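PDB 4OPW: uncharacterized protein from Parabacteroides merdae ATCC 43184, which is of unknown function but is a putative adhesin of the auto-transporter head GIN domain family, probably acting in cell adhesion. Local coordinates for residues A[9-14]-A[46-51]; A[29-34]-A[76-81]. All coordinates share one frame; numbering follows the deposited sequence.

Overall arrangement
Both contacts belong to the N-terminal part of an elongated all-beta chain whose parallel strands stack in the manner of a beta-solenoid. Contact 1 lies nearer the tip, its centre about 27 Å from the centre of the chain, against about 16 Å for contact 2. Their centres are about 11 Å apart and they touch directly through two probable hydrogen bonds, D48 OD2 to T77 OG1 at 2.6 Å and T46 O to I80 N at 2.9 Å. The strands lie in the order 11-17, 42-46, 80-85, 31-36, antiparallel in the first two pairings and parallel in the third. A 1,2-ethanediol, probably from the crystallisation liquor, lies about 4 Å from the I30 side chain.

Contact 1 of 2, residues A[9-14]-A[46-51]; sequences GKLSTK and TVDENL
Residues 11-13 run antiparallel to 46-48, with L11 paired to D48, S12 to V47 and T13 to T46. The central pair, S12 and V47, is joined by two backbone hydrogen bonds: S12 N reaches V47 O at 3.1 Å, striking the carbonyl from 32° above its plane, while V47 N meets S12 O at 3.2 Å within the carbonyl plane. At V47 the chain turns a corner, yet E49 N still donates to K10 O over 2.7 Å, and 49-51 then curl away with helical backbone angles. Strand 11-17 here borders 42-46 near the N-terminal end of the solenoid-like fold. T13 and T46 hold their hydroxyls beside their own backbone nitrogens and cross obliquely, T13 OG1 to T46 OG1 at 2.7 Å; threonine suits both places, giving a polar tip on a branched strand former. D48, its CG beside its own backbone N (chi1 -54°), brings OD2 to G9 N at 2.8 Å through the anti lone pair, and the same oxygen binds T77. G9, at positive phi, fits a backbone shape that glycine tolerates easily. The L11 methyl CD2 covers D48 N at 3.7 Å, and this buried N-H has no partner in the model. E49 and K10 run side by side, E49 CD 3.8 Å from K10 CB, their charged ends not in contact; E49 OE2 takes N8 as partner, and a water links OE1 to L11 O.

Contact 2 of 2, residues A[29-34]-A[76-81]; sequences VIDFNY and FTKFIV
V81, D31 and F79 bury the most surface where strand 31-36 runs parallel to 80-85. V81 lies on the same side of the pairing as F32. Its CG1, anti to the backbone N, sits over one face of the F32 ring in a CH-pi contact, 3.9 Å from the ring centroid and displaced toward the rim. The other branch, CG2, touches I30 CG2 at 3.7 Å, so this beta-branched residue fills two directions at once. F79 likewise offers a ring face, which I30 CG1 covers 4.0 Å from the centroid, the two side chains lying side by side; F68 meets the F79 ring and F26 that of F32, extending the apolar interior of this solenoid-like fold. D31 is gripped through its backbone: its N donates to F79 O at 2.9 Å, and its O accepts V81 N almost straight (174°). N33 N then reaches V81 O at 2.7 Å, continuing the staggered pattern of parallel strands. D31 and I80 point to the other side, where D31 OD2 forms a salt bridge with K78 NZ at 2.7 Å, the ammonium arriving 59° out of the carboxylate plane; the lysine chain, bent at its last torsion (chi4 65°), crosses the aspartate at about a right angle. A water that takes F79 N lies within donating distance of V29 O and D31 OD2, and N98 donates to OD1. With a cation and an amide donor beside it, the D31 carboxylate is probably stabilised in its ionised form.

Contact 1 of 2, residues A[9-14]-A[46-51]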
loop_
_atom_site.group_PDB
_atom_site.type_symbol
_atom_site.label_atom_id
_atom_site.label_comp_id
_atom_site.label_asym_id
_atom_site.label_seq_id
_atom_site.Cartn_x
_atom_site.Cartn_y
_atom_site.Cartn_z
ATOM N N GLY A 9 -6.457 -17.319 23.976
ATOM C CA GLY A 9 -7.375 -17.818 22.954
ATOM C C GLY A 9 -8.797 -17.301 22.999
ATOM O O GLY A 9 -9.605 -17.706 22.166
ATOM N N LYS A 10 -9.109 -16.400 23.952
ATOM C CA LYS A 10 -10.446 -15.826 24.100
ATOM C C LYS A 10 -10.419 -14.369 23.637
ATOM O O LYS A 10 -9.973 -13.485 24.364
ATOM C CB LYS A 10 -10.958 -15.937 25.541
ATOM C CG LYS A 10 -11.006 -17.374 26.028
ATOM C CD LYS A 10 -11.418 -17.453 27.456
ATOM C CE LYS A 10 -11.549 -18.887 27.917
ATOM N NZ LYS A 10 -12.144 -18.952 29.276
ATOM N N LEU A 11 -10.870 -14.136 22.405
ATOM C CA LEU A 11 -10.887 -12.797 21.836
ATOM C C LEU A 11 -11.896 -11.903 22.535
ATOM O O LEU A 11 -12.986 -12.352 22.899
ATOM C CB LEU A 11 -11.182 -12.822 20.322
ATOM C CG LEU A 11 -10.206 -13.562 19.394
ATOM C CD1 LEU A 11 -10.732 -13.524 17.955
ATOM C CD2 LEU A 11 -8.795 -12.930 19.435
ATOM N N SER A 12 -11.526 -10.635 22.731
ATOM C CA SER A 12 -12.413 -9.613 23.281
ATOM C C SER A 12 -12.149 -8.309 22.545
ATOM O O SER A 12 -11.028 -8.081 22.069
ATOM C CB SER A 12 -12.239 -9.441 24.790
ATOM O OG SER A 12 -11.063 -8.722 25.136
ATOM N N THR A 13 -13.185 -7.480 22.438
ATOM C CA THR A 13 -13.081 -6.204 21.743
ATOM C C THR A 13 -13.248 -5.048 22.734
ATOM O O THR A 13 -14.144 -5.075 23.573
ATOM C CB THR A 13 -14.104 -6.159 20.611
ATOM O OG1 THR A 13 -13.895 -7.270 19.740
ATOM C CG2 THR A 13 -14.037 -4.880 19.813
ATOM N N LYS A 14 -12.337 -4.058 22.650
ATOM C CA LYS A 14 -12.388 -2.828 23.438
ATOM C C LYS A 14 -12.367 -1.636 22.496
ATOM O O LYS A 14 -11.552 -1.587 21.570
ATOM C CB LYS A 14 -11.245 -2.745 24.445
ATOM C CG LYS A 14 -11.345 -3.773 25.576
ATOM C CD LYS A 14 -10.200 -3.590 26.574
ATOM C CE LYS A 14 -10.136 -4.685 27.612
ATOM N NZ LYS A 14 -11.249 -4.591 28.595
ATOM N N THR A 46 -9.457 -5.776 18.788
ATOM C CA THR A 46 -9.823 -7.161 19.080
ATOM C C THR A 46 -8.525 -7.957 19.205
ATOM O O THR A 46 -7.732 -8.010 18.253
ATOM C CB THR A 46 -10.768 -7.763 18.019
ATOM O OG1 THR A 46 -11.899 -6.921 17.893
ATOM C CG2 THR A 46 -11.229 -9.181 18.386
ATOM N N VAL A 47 -8.313 -8.581 20.361
ATOM C CA VAL A 47 -7.125 -9.401 20.616
ATOM C C VAL A 47 -7.479 -10.345 21.779
ATOM O O VAL A 47 -8.511 -10.141 22.424
ATOM C CB VAL A 47 -5.871 -8.490 20.887
ATOM C CG1 VAL A 47 -5.941 -7.807 22.266
ATOM C CG2 VAL A 47 -4.556 -9.258 20.715
ATOM N N ASP A 48 -6.650 -11.359 22.066
ATOM C CA ASP A 48 -6.930 -12.229 23.221
ATOM C C ASP A 48 -7.146 -11.342 24.440
ATOM O O ASP A 48 -6.408 -10.369 24.620
ATOM C CB ASP A 48 -5.782 -13.215 23.466
ATOM C CG ASP A 48 -5.442 -14.017 22.230
ATOM O OD1 ASP A 48 -4.992 -13.406 21.231
ATOM O OD2 ASP A 48 -5.495 -15.250 22.304
ATOM N N GLU A 49 -8.190 -11.621 25.226
ATOM C CA GLU A 49 -8.545 -10.739 26.347
ATOM C C GLU A 49 -7.362 -10.399 27.281
ATOM O O GLU A 49 -7.248 -9.245 27.700
ATOM C CB GLU A 49 -9.711 -11.327 27.167
ATOM C CG GLU A 49 -9.513 -12.768 27.599
ATOM C CD GLU A 49 -10.653 -13.376 28.391
ATOM O OE1 GLU A 49 -11.816 -12.953 28.210
ATOM O OE2 GLU A 49 -10.373 -14.277 29.207
ATOM N N ASN A 50 -6.468 -11.384 27.574
ATOM C CA ASN A 50 -5.335 -11.148 28.489
ATOM C C ASN A 50 -4.217 -10.309 27.845
ATOM O O ASN A 50 -3.279 -9.916 28.557
ATOM C CB ASN A 50 -4.768 -12.495 28.991
ATOM C CG ASN A 50 -4.140 -13.320 27.884
ATOM O OD1 ASN A 50 -4.743 -13.540 26.828
ATOM N ND2 ASN A 50 -2.885 -13.721 28.065
ATOM N N LEU A 51 -4.323 -9.996 26.529
ATOM C CA LEU A 51 -3.275 -9.237 25.844
ATOM C C LEU A 51 -3.588 -7.730 25.723
ATOM O O LEU A 51 -2.684 -6.956 25.386
ATOM C CB LEU A 51 -2.983 -9.839 24.452
ATOM C CG LEU A 51 -2.391 -11.262 24.478
ATOM C CD1 LEU A 51 -2.121 -11.753 23.046
ATOM C CD2 LEU A 51 -1.080 -11.312 25.294
HETATM O O HOH W 1 -13.418 -12.674 26.020
#

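Contact 2 of 2, residues A[29-34]-A[76-81]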
loop_
_atom_site.group_PDB
_atom_site.type_symbol
_atom_site.label_atom_id
_atom_site.label_comp_id
_atom_site.label_asym_id
_atom_site.label_seq_id
_atom_site.Cartn_x
_atom_site.Cartn_y
_atom_site.Cartn_z
ATOM N N VAL A 29 1.280 -9.146 12.150
ATOM C CA VAL A 29 0.115 -9.764 11.539
ATOM C C VAL A 29 -1.156 -9.172 12.176
ATOM O O VAL A 29 -1.813 -9.791 13.020
ATOM C CB VAL A 29 0.187 -11.305 11.570
ATOM C CG1 VAL A 29 -0.977 -11.908 10.776
ATOM C CG2 VAL A 29 1.530 -11.777 11.001
ATOM N N ILE A 30 -1.478 -7.939 11.735
ATOM C CA ILE A 30 -2.611 -7.165 12.238
ATOM C C ILE A 30 -3.560 -6.905 11.097
ATOM O O ILE A 30 -3.115 -6.553 10.013
ATOM C CB ILE A 30 -2.085 -5.826 12.861
ATOM C CG1 ILE A 30 -1.203 -6.095 14.116
ATOM C CG2 ILE A 30 -3.228 -4.824 13.166
ATOM C CD1 ILE A 30 -0.293 -4.927 14.485
ATOM N N ASP A 31 -4.866 -7.079 11.338
ATOM C CA ASP A 31 -5.906 -6.721 10.387
ATOM C C ASP A 31 -6.299 -5.297 10.696
ATOM O O ASP A 31 -6.977 -5.070 11.693
ATOM C CB ASP A 31 -7.094 -7.693 10.510
ATOM C CG ASP A 31 -6.634 -9.101 10.200
ATOM O OD1 ASP A 31 -6.228 -9.345 9.041
ATOM O OD2 ASP A 31 -6.491 -9.912 11.163
ATOM N N PHE A 32 -5.824 -4.328 9.904
ATOM C CA PHE A 32 -6.065 -2.911 10.178
ATOM C C PHE A 32 -7.121 -2.347 9.219
ATOM O O PHE A 32 -6.888 -2.276 8.010
ATOM C CB PHE A 32 -4.739 -2.108 10.079
ATOM C CG PHE A 32 -4.751 -0.745 10.736
ATOM C CD1 PHE A 32 -5.551 0.280 10.240
ATOM C CD2 PHE A 32 -3.874 -0.452 11.781
ATOM C CE1 PHE A 32 -5.559 1.545 10.845
ATOM C CE2 PHE A 32 -3.877 0.802 12.383
ATOM C CZ PHE A 32 -4.711 1.802 11.904
ATOM N N ASN A 33 -8.297 -1.984 9.767
ATOM C CA ASN A 33 -9.448 -1.472 9.027
ATOM C C ASN A 33 -9.591 0.016 9.268
ATOM O O ASN A 33 -9.766 0.450 10.412
ATOM C CB ASN A 33 -10.719 -2.244 9.446
ATOM C CG ASN A 33 -10.594 -3.709 9.078
ATOM O OD1 ASN A 33 -10.262 -4.046 7.936
ATOM N ND2 ASN A 33 -10.712 -4.614 10.048
ATOM N N TYR A 34 -9.478 0.790 8.195
ATOM C CA TYR A 34 -9.494 2.239 8.275
ATOM C C TYR A 34 -10.612 2.863 7.474
ATOM O O TYR A 34 -10.943 2.414 6.375
ATOM C CB TYR A 34 -8.123 2.809 7.771
ATOM C CG TYR A 34 -8.099 4.318 7.675
ATOM C CD1 TYR A 34 -7.863 5.104 8.801
ATOM C CD2 TYR A 34 -8.387 4.967 6.474
ATOM C CE1 TYR A 34 -7.948 6.495 8.743
ATOM C CE2 TYR A 34 -8.478 6.353 6.405
ATOM C CZ TYR A 34 -8.247 7.115 7.537
ATOM O OH TYR A 34 -8.345 8.479 7.431
ATOM N N PHE A 76 -0.422 -14.612 19.587
ATOM C CA PHE A 76 -1.751 -14.037 19.741
ATOM C C PHE A 76 -2.680 -14.743 18.759
ATOM O O PHE A 76 -2.221 -15.243 17.720
ATOM C CB PHE A 76 -1.771 -12.505 19.577
ATOM C CG PHE A 76 -1.289 -12.007 18.241
ATOM C CD1 PHE A 76 -2.173 -11.871 17.175
ATOM C CD2 PHE A 76 0.055 -11.700 18.035
ATOM C CE1 PHE A 76 -1.725 -11.431 15.924
ATOM C CE2 PHE A 76 0.502 -11.255 16.789
ATOM C CZ PHE A 76 -0.391 -11.117 15.741
ATOM N N THR A 77 -3.974 -14.813 19.086
ATOM C CA THR A 77 -4.943 -15.529 18.241
ATOM C C THR A 77 -5.290 -14.709 16.976
ATOM O O THR A 77 -5.263 -15.231 15.862
ATOM C CB THR A 77 -6.192 -15.852 19.084
ATOM O OG1 THR A 77 -5.779 -16.688 20.184
ATOM C CG2 THR A 77 -7.304 -16.575 18.271
ATOM N N LYS A 78 -5.601 -13.428 17.174
ATOM C CA LYS A 78 -5.922 -12.491 16.100
ATOM C C LYS A 78 -5.741 -11.107 16.671
ATOM O O LYS A 78 -5.825 -10.939 17.894
ATOM C CB LYS A 78 -7.376 -12.727 15.596
ATOM C CG LYS A 78 -7.690 -12.044 14.252
ATOM C CD LYS A 78 -8.847 -12.718 13.546
ATOM C CE LYS A 78 -9.220 -12.031 12.252
ATOM N NZ LYS A 78 -8.138 -12.111 11.220
ATOM N N PHE A 79 -5.440 -10.133 15.813
ATOM C CA PHE A 79 -5.236 -8.751 16.250
ATOM C C PHE A 79 -5.909 -7.859 15.198
ATOM O O PHE A 79 -5.406 -7.729 14.077
ATOM C CB PHE A 79 -3.734 -8.465 16.422
ATOM C CG PHE A 79 -3.287 -7.195 17.120
ATOM C CD1 PHE A 79 -4.096 -6.063 17.134
ATOM C CD2 PHE A 79 -2.013 -7.101 17.668
ATOM C CE1 PHE A 79 -3.666 -4.887 17.751
ATOM C CE2 PHE A 79 -1.582 -5.926 18.287
ATOM C CZ PHE A 79 -2.410 -4.826 18.323
ATOM N N ILE A 80 -7.100 -7.329 15.540
ATOM C CA ILE A 80 -7.873 -6.486 14.632
ATOM C C ILE A 80 -7.904 -5.065 15.159
ATOM O O ILE A 80 -8.155 -4.845 16.342
ATOM C CB ILE A 80 -9.338 -7.014 14.424
ATOM C CG1 ILE A 80 -9.383 -8.527 14.076
ATOM C CG2 ILE A 80 -10.097 -6.171 13.354
ATOM C CD1 ILE A 80 -10.843 -9.123 14.098
ATOM N N VAL A 81 -7.653 -4.106 14.264
ATOM C CA VAL A 81 -7.714 -2.681 14.556
ATOM C C VAL A 81 -8.777 -2.071 13.641
ATOM O O VAL A 81 -8.752 -2.302 12.427
ATOM C CB VAL A 81 -6.334 -1.986 14.386
ATOM C CG1 VAL A 81 -6.442 -0.468 14.623
ATOM C CG2 VAL A 81 -5.304 -2.600 15.325
HETATM O O HOH W 2 -4.355 -10.923 13.160
#